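Local coordinates for glycosyl hydrolase, BNR repeat (PDB 3B7F), which is a putative glycosyl hydrolase with BNR repeats, folded as a seven-bladed beta-propeller, at residues A271-I283 with W294-V307. Numbering follows the deposited sequence.
Sequences AMPREVGDIGFPI and WVFPMDGSDVWPRV. With EDO (1,2-ethanediol), chain N; EDO (1,2-ethanediol), chain M.
Phe-281 and Met-298 both set CG anti to their own carbonyl carbon (chi1 -71° for Met-298), and with Met-298 extended at chi2 this brings selenium to the ring edge. The selenomethionine SE lies 3.9 Å from Phe-281 CD2 and 81° off the ring normal, a Met-aromatic contact. The pair sits where the first two strands of one propeller blade, 282-285 and 293-297, meet the loops beside them. Val-307 points back at Phe-281 and meets the neighbouring atoms CE2 and CZ, its CG2 3.6 Å from CZ. His-235 stacks on Phe-281 and also binds Gly-280 O.

Waters bridge the segments. One accepts from Phe-281 N and donates to Phe-296 O. Another links Pro-282 O with Phe-296 N. A third accepts from Ile-279 N and lies 2.6 Å from Met-298 O. Ile-283 and Val-295 lie side by side, CG1 to CG1 at 3.9 Å.

Pro-297 is touched on CB by Val-276 CG1 and on CG by the Met-272 methyl CE, 3.7 Å away. A 1,2-ethanediol, probably from the crystallisation liquor, donates to Val-276 O. The one direct hydrogen bond between the segments is nearly straight (170°): Met-298 N donates to Ile-279 O at 2.9 Å, tilted from the carbonyl plane.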
loop_
_atom_site.group_PDB
_atom_site.type_symbol
_atom_site.label_atom_id
_atom_site.label_comp_id
_atom_site.label_asym_id
_atom_site.label_seq_id
_atom_site.Cartn_x
_atom_site.Cartn_y
_atom_site.Cartn_z
ATOM N N ALA A 271 -16.975 10.852 -10.193
ATOM C CA ALA A 271 -17.290 12.165 -9.642
ATOM C C ALA A 271 -16.109 13.119 -9.769
ATOM O O ALA A 271 -16.264 14.301 -9.488
ATOM C CB ALA A 271 -17.730 12.054 -8.187
HETATM N N MSE A 272 -14.932 12.604 -10.151
HETATM C CA MSE A 272 -13.746 13.422 -10.348
HETATM C C MSE A 272 -13.896 14.337 -11.554
HETATM O O MSE A 272 -14.663 14.013 -12.482
HETATM C CB MSE A 272 -12.479 12.557 -10.533
HETATM C CG MSE A 272 -11.974 11.861 -9.261
HETATM SE SE MSE A 272 -11.148 13.060 -7.961
HETATM C CE MSE A 272 -9.506 13.531 -8.928
ATOM N N PRO A 273 -13.180 15.486 -11.546
ATOM C CA PRO A 273 -13.288 16.372 -12.690
ATOM C C PRO A 273 -12.654 15.701 -13.919
ATOM O O PRO A 273 -11.680 14.957 -13.782
ATOM C CB PRO A 273 -12.491 17.618 -12.267
ATOM C CG PRO A 273 -12.305 17.506 -10.787
ATOM C CD PRO A 273 -12.241 16.032 -10.542
ATOM N N ARG A 274 -13.268 15.941 -15.086
ATOM C CA ARG A 274 -12.846 15.359 -16.344
ATOM C C ARG A 274 -11.367 15.606 -16.625
ATOM O O ARG A 274 -10.660 14.679 -17.073
ATOM C CB ARG A 274 -13.650 15.926 -17.507
ATOM C CG ARG A 274 -13.471 15.151 -18.807
ATOM C CD ARG A 274 -13.448 16.033 -20.043
ATOM N NE ARG A 274 -12.296 16.933 -20.062
ATOM C CZ ARG A 274 -11.034 16.561 -20.280
ATOM N NH1 ARG A 274 -10.701 15.294 -20.539
ATOM N NH2 ARG A 274 -10.073 17.467 -20.238
ATOM N N GLU A 275 -10.891 16.822 -16.366
ATOM C CA GLU A 275 -9.477 17.138 -16.703
ATOM C C GLU A 275 -8.466 16.504 -15.758
ATOM O O GLU A 275 -7.323 16.421 -16.112
ATOM C CB GLU A 275 -9.186 18.651 -16.852
ATOM C CG GLU A 275 -9.075 19.484 -15.552
ATOM C CD GLU A 275 -10.387 19.721 -14.848
ATOM O OE1 GLU A 275 -11.458 19.155 -15.251
ATOM O OE2 GLU A 275 -10.342 20.515 -13.887
ATOM N N VAL A 276 -8.899 16.085 -14.575
ATOM C CA VAL A 276 -8.029 15.440 -13.587
ATOM C C VAL A 276 -8.070 13.911 -13.730
ATOM O O VAL A 276 -7.027 13.267 -13.695
ATOM C CB VAL A 276 -8.389 15.902 -12.152
ATOM C CG1 VAL A 276 -7.544 15.180 -11.112
ATOM C CG2 VAL A 276 -8.201 17.427 -12.022
ATOM N N GLY A 277 -9.257 13.339 -13.950
ATOM C CA GLY A 277 -9.412 11.902 -14.041
ATOM C C GLY A 277 -9.329 11.212 -12.678
ATOM O O GLY A 277 -9.192 11.868 -11.633
ATOM N N ASP A 278 -9.415 9.884 -12.692
ATOM C CA ASP A 278 -9.396 9.092 -11.454
ATOM C C ASP A 278 -8.383 7.969 -11.496
ATOM O O ASP A 278 -8.565 6.900 -10.892
ATOM C CB ASP A 278 -10.809 8.612 -11.104
ATOM C CG ASP A 278 -11.345 7.583 -12.057
ATOM O OD1 ASP A 278 -10.873 7.547 -13.195
ATOM O OD2 ASP A 278 -12.182 6.753 -11.631
ATOM N N ILE A 279 -7.271 8.243 -12.184
ATOM C CA ILE A 279 -6.161 7.304 -12.289
ATOM C C ILE A 279 -5.104 7.799 -11.333
ATOM O O ILE A 279 -4.982 9.000 -11.094
ATOM C CB ILE A 279 -5.622 7.159 -13.737
ATOM C CG1 ILE A 279 -6.799 7.019 -14.716
ATOM C CG2 ILE A 279 -4.627 5.976 -13.826
ATOM C CD1 ILE A 279 -7.906 6.099 -14.233
ATOM N N GLY A 280 -4.353 6.864 -10.775
ATOM C CA GLY A 280 -3.326 7.172 -9.782
ATOM C C GLY A 280 -2.873 5.867 -9.197
ATOM O O GLY A 280 -3.254 4.816 -9.698
ATOM N N PHE A 281 -2.017 5.932 -8.175
ATOM C CA PHE A 281 -1.509 4.731 -7.479
ATOM C C PHE A 281 -1.986 4.462 -6.052
ATOM O O PHE A 281 -2.584 3.398 -5.801
ATOM C CB PHE A 281 0.038 4.688 -7.569
ATOM C CG PHE A 281 0.549 4.436 -8.971
ATOM C CD1 PHE A 281 0.456 3.170 -9.533
ATOM C CD2 PHE A 281 1.139 5.451 -9.714
ATOM C CE1 PHE A 281 0.908 2.924 -10.821
ATOM C CE2 PHE A 281 1.596 5.219 -10.995
ATOM C CZ PHE A 281 1.481 3.947 -11.554
ATOM N N PRO A 282 -1.736 5.384 -5.104
ATOM C CA PRO A 282 -2.158 5.096 -3.708
ATOM C C PRO A 282 -3.624 5.454 -3.347
ATOM O O PRO A 282 -4.267 6.273 -4.024
ATOM C CB PRO A 282 -1.256 6.034 -2.907
ATOM C CG PRO A 282 -1.130 7.237 -3.801
ATOM C CD PRO A 282 -1.121 6.730 -5.201
ATOM N N ILE A 283 -4.136 4.825 -2.296
ATOM C CA ILE A 283 -5.427 5.198 -1.704
ATOM C C ILE A 283 -5.270 5.055 -0.174
ATOM O O ILE A 283 -4.647 4.114 0.292
ATOM C CB ILE A 283 -6.637 4.398 -2.291
ATOM C CG1 ILE A 283 -7.965 5.086 -1.942
ATOM C CG2 ILE A 283 -6.635 2.921 -1.832
ATOM C CD1 ILE A 283 -9.145 4.739 -2.879
ATOM N N TRP A 294 -8.402 9.580 0.601
ATOM C CA TRP A 294 -7.468 10.437 -0.140
ATOM C C TRP A 294 -6.834 9.660 -1.282
ATOM O O TRP A 294 -6.511 8.495 -1.090
ATOM C CB TRP A 294 -6.318 10.931 0.763
ATOM C CG TRP A 294 -6.740 11.852 1.824
ATOM C CD1 TRP A 294 -6.850 13.185 1.717
ATOM C CD2 TRP A 294 -7.138 11.516 3.158
ATOM N NE1 TRP A 294 -7.267 13.720 2.891
ATOM C CE2 TRP A 294 -7.480 12.718 3.795
ATOM C CE3 TRP A 294 -7.238 10.312 3.876
ATOM C CZ2 TRP A 294 -7.898 12.774 5.129
ATOM C CZ3 TRP A 294 -7.638 10.360 5.207
ATOM C CH2 TRP A 294 -7.958 11.590 5.823
ATOM N N VAL A 295 -6.659 10.317 -2.441
ATOM C CA VAL A 295 -5.964 9.778 -3.605
ATOM C C VAL A 295 -4.925 10.821 -4.118
ATOM O O VAL A 295 -4.918 11.948 -3.671
ATOM C CB VAL A 295 -6.945 9.329 -4.767
ATOM C CG1 VAL A 295 -7.811 8.139 -4.293
ATOM C CG2 VAL A 295 -7.824 10.520 -5.325
ATOM N N PHE A 296 -4.016 10.394 -4.994
ATOM C CA PHE A 296 -3.033 11.272 -5.626
ATOM C C PHE A 296 -3.093 11.037 -7.161
ATOM O O PHE A 296 -2.363 10.189 -7.696
ATOM C CB PHE A 296 -1.618 11.058 -5.121
ATOM C CG PHE A 296 -0.673 12.154 -5.585
ATOM C CD1 PHE A 296 -0.018 12.080 -6.822
ATOM C CD2 PHE A 296 -0.496 13.314 -4.797
ATOM C CE1 PHE A 296 0.826 13.127 -7.237
ATOM C CE2 PHE A 296 0.332 14.340 -5.209
ATOM C CZ PHE A 296 1.002 14.252 -6.423
ATOM N N PRO A 297 -3.959 11.793 -7.858
ATOM C CA PRO A 297 -4.134 11.579 -9.269
ATOM C C PRO A 297 -2.948 11.850 -10.183
ATOM O O PRO A 297 -2.186 12.797 -9.971
ATOM C CB PRO A 297 -5.292 12.532 -9.623
ATOM C CG PRO A 297 -5.986 12.758 -8.312
ATOM C CD PRO A 297 -4.892 12.826 -7.362
HETATM N N MSE A 298 -2.838 10.991 -11.192
HETATM C CA MSE A 298 -1.822 11.045 -12.230
HETATM C C MSE A 298 -2.511 10.810 -13.570
HETATM O O MSE A 298 -3.668 10.413 -13.601
HETATM C CB MSE A 298 -0.756 10.003 -11.935
HETATM C CG MSE A 298 0.101 10.425 -10.685
HETATM SE SE MSE A 298 1.584 9.267 -10.427
HETATM C CE MSE A 298 2.633 9.918 -11.899
ATOM N N ASP A 299 -1.794 11.062 -14.657
ATOM C CA ASP A 299 -2.290 10.956 -16.022
ATOM C C ASP A 299 -2.216 9.513 -16.532
ATOM O O ASP A 299 -1.145 8.999 -16.793
ATOM C CB ASP A 299 -1.452 11.892 -16.885
ATOM C CG ASP A 299 -1.971 12.050 -18.306
ATOM O OD1 ASP A 299 -2.780 11.231 -18.772
ATOM O OD2 ASP A 299 -1.543 13.029 -18.966
ATOM N N GLY A 300 -3.366 8.862 -16.678
ATOM C CA GLY A 300 -3.426 7.500 -17.190
ATOM C C GLY A 300 -4.007 7.454 -18.587
ATOM O O GLY A 300 -4.607 6.454 -18.939
ATOM N N SER A 301 -3.815 8.514 -19.386
ATOM C CA SER A 301 -4.410 8.597 -20.735
ATOM C C SER A 301 -3.661 7.811 -21.833
ATOM O O SER A 301 -4.218 7.591 -22.924
ATOM C CB SER A 301 -4.571 10.062 -21.156
ATOM O OG SER A 301 -3.315 10.686 -21.283
ATOM N N ASP A 302 -2.438 7.369 -21.526
ATOM C CA ASP A 302 -1.587 6.617 -22.444
ATOM C C ASP A 302 -1.925 5.118 -22.314
ATOM O O ASP A 302 -2.777 4.721 -21.497
ATOM C CB ASP A 302 -0.103 6.900 -22.093
ATOM C CG ASP A 302 0.841 6.835 -23.292
ATOM O OD1 ASP A 302 0.492 7.421 -24.336
ATOM O OD2 ASP A 302 1.959 6.251 -23.163
ATOM N N VAL A 303 -1.257 4.290 -23.122
ATOM C CA VAL A 303 -1.457 2.839 -23.110
ATOM C C VAL A 303 -0.793 2.149 -21.898
ATOM O O VAL A 303 0.278 2.541 -21.435
ATOM C CB VAL A 303 -1.004 2.165 -24.452
ATOM C CG1 VAL A 303 -1.814 2.724 -25.607
ATOM C CG2 VAL A 303 0.506 2.321 -24.722
ATOM N N TRP A 304 -1.452 1.096 -21.428
ATOM C CA TRP A 304 -1.041 0.322 -20.263
ATOM C C TRP A 304 0.375 -0.230 -20.402
ATOM O O TRP A 304 0.730 -0.673 -21.487
ATOM C CB TRP A 304 -2.013 -0.857 -20.086
ATOM C CG TRP A 304 -1.909 -1.546 -18.789
ATOM C CD1 TRP A 304 -2.635 -1.278 -17.683
ATOM C CD2 TRP A 304 -1.029 -2.610 -18.448
ATOM N NE1 TRP A 304 -2.263 -2.098 -16.655
ATOM C CE2 TRP A 304 -1.276 -2.933 -17.098
ATOM C CE3 TRP A 304 -0.033 -3.312 -19.144
ATOM C CZ2 TRP A 304 -0.571 -3.939 -16.427
ATOM C CZ3 TRP A 304 0.673 -4.305 -18.479
ATOM C CH2 TRP A 304 0.397 -4.614 -17.132
ATOM N N PRO A 305 1.185 -0.230 -19.315
ATOM C CA PRO A 305 0.997 0.239 -17.932
ATOM C C PRO A 305 1.470 1.681 -17.645
ATOM O O PRO A 305 1.638 2.037 -16.482
ATOM C CB PRO A 305 1.837 -0.772 -17.142
ATOM C CG PRO A 305 3.013 -1.009 -18.031
ATOM C CD PRO A 305 2.509 -0.874 -19.464
ATOM N N ARG A 306 1.617 2.506 -18.679
ATOM C CA ARG A 306 2.177 3.840 -18.547
ATOM C C ARG A 306 1.252 4.840 -17.852
ATOM O O ARG A 306 0.129 5.086 -18.304
ATOM C CB ARG A 306 2.610 4.408 -19.930
ATOM C CG ARG A 306 3.784 3.632 -20.595
ATOM C CD ARG A 306 4.251 4.267 -21.921
ATOM N N VAL A 307 1.740 5.379 -16.730
ATOM C CA VAL A 307 1.077 6.443 -15.961
ATOM C C VAL A 307 2.107 7.580 -15.905
ATOM O O VAL A 307 3.289 7.345 -15.622
ATOM C CB VAL A 307 0.648 5.968 -14.574
ATOM C CG1 VAL A 307 -0.125 7.065 -13.847
ATOM C CG2 VAL A 307 -0.210 4.667 -14.682
HETATM C C1 EDO N . -2.695 14.863 -14.423
HETATM O O1 EDO N . -2.361 15.619 -13.255
HETATM C C2 EDO N . -4.043 14.188 -14.200
HETATM O O2 EDO N . -4.407 14.288 -12.821
HETATM C C1 EDO M . -5.794 12.587 -18.134
HETATM O O1 EDO M . -5.397 13.100 -16.870
HETATM C C2 EDO M . -7.305 12.625 -18.208
HETATM O O2 EDO M . -7.698 13.968 -17.963
HETATM O O HOH W 1 -6.283 10.714 -13.654
HETATM O O HOH W 2 -0.431 8.452 -7.874
HETATM O O HOH W 3 -4.224 7.856 -6.238
#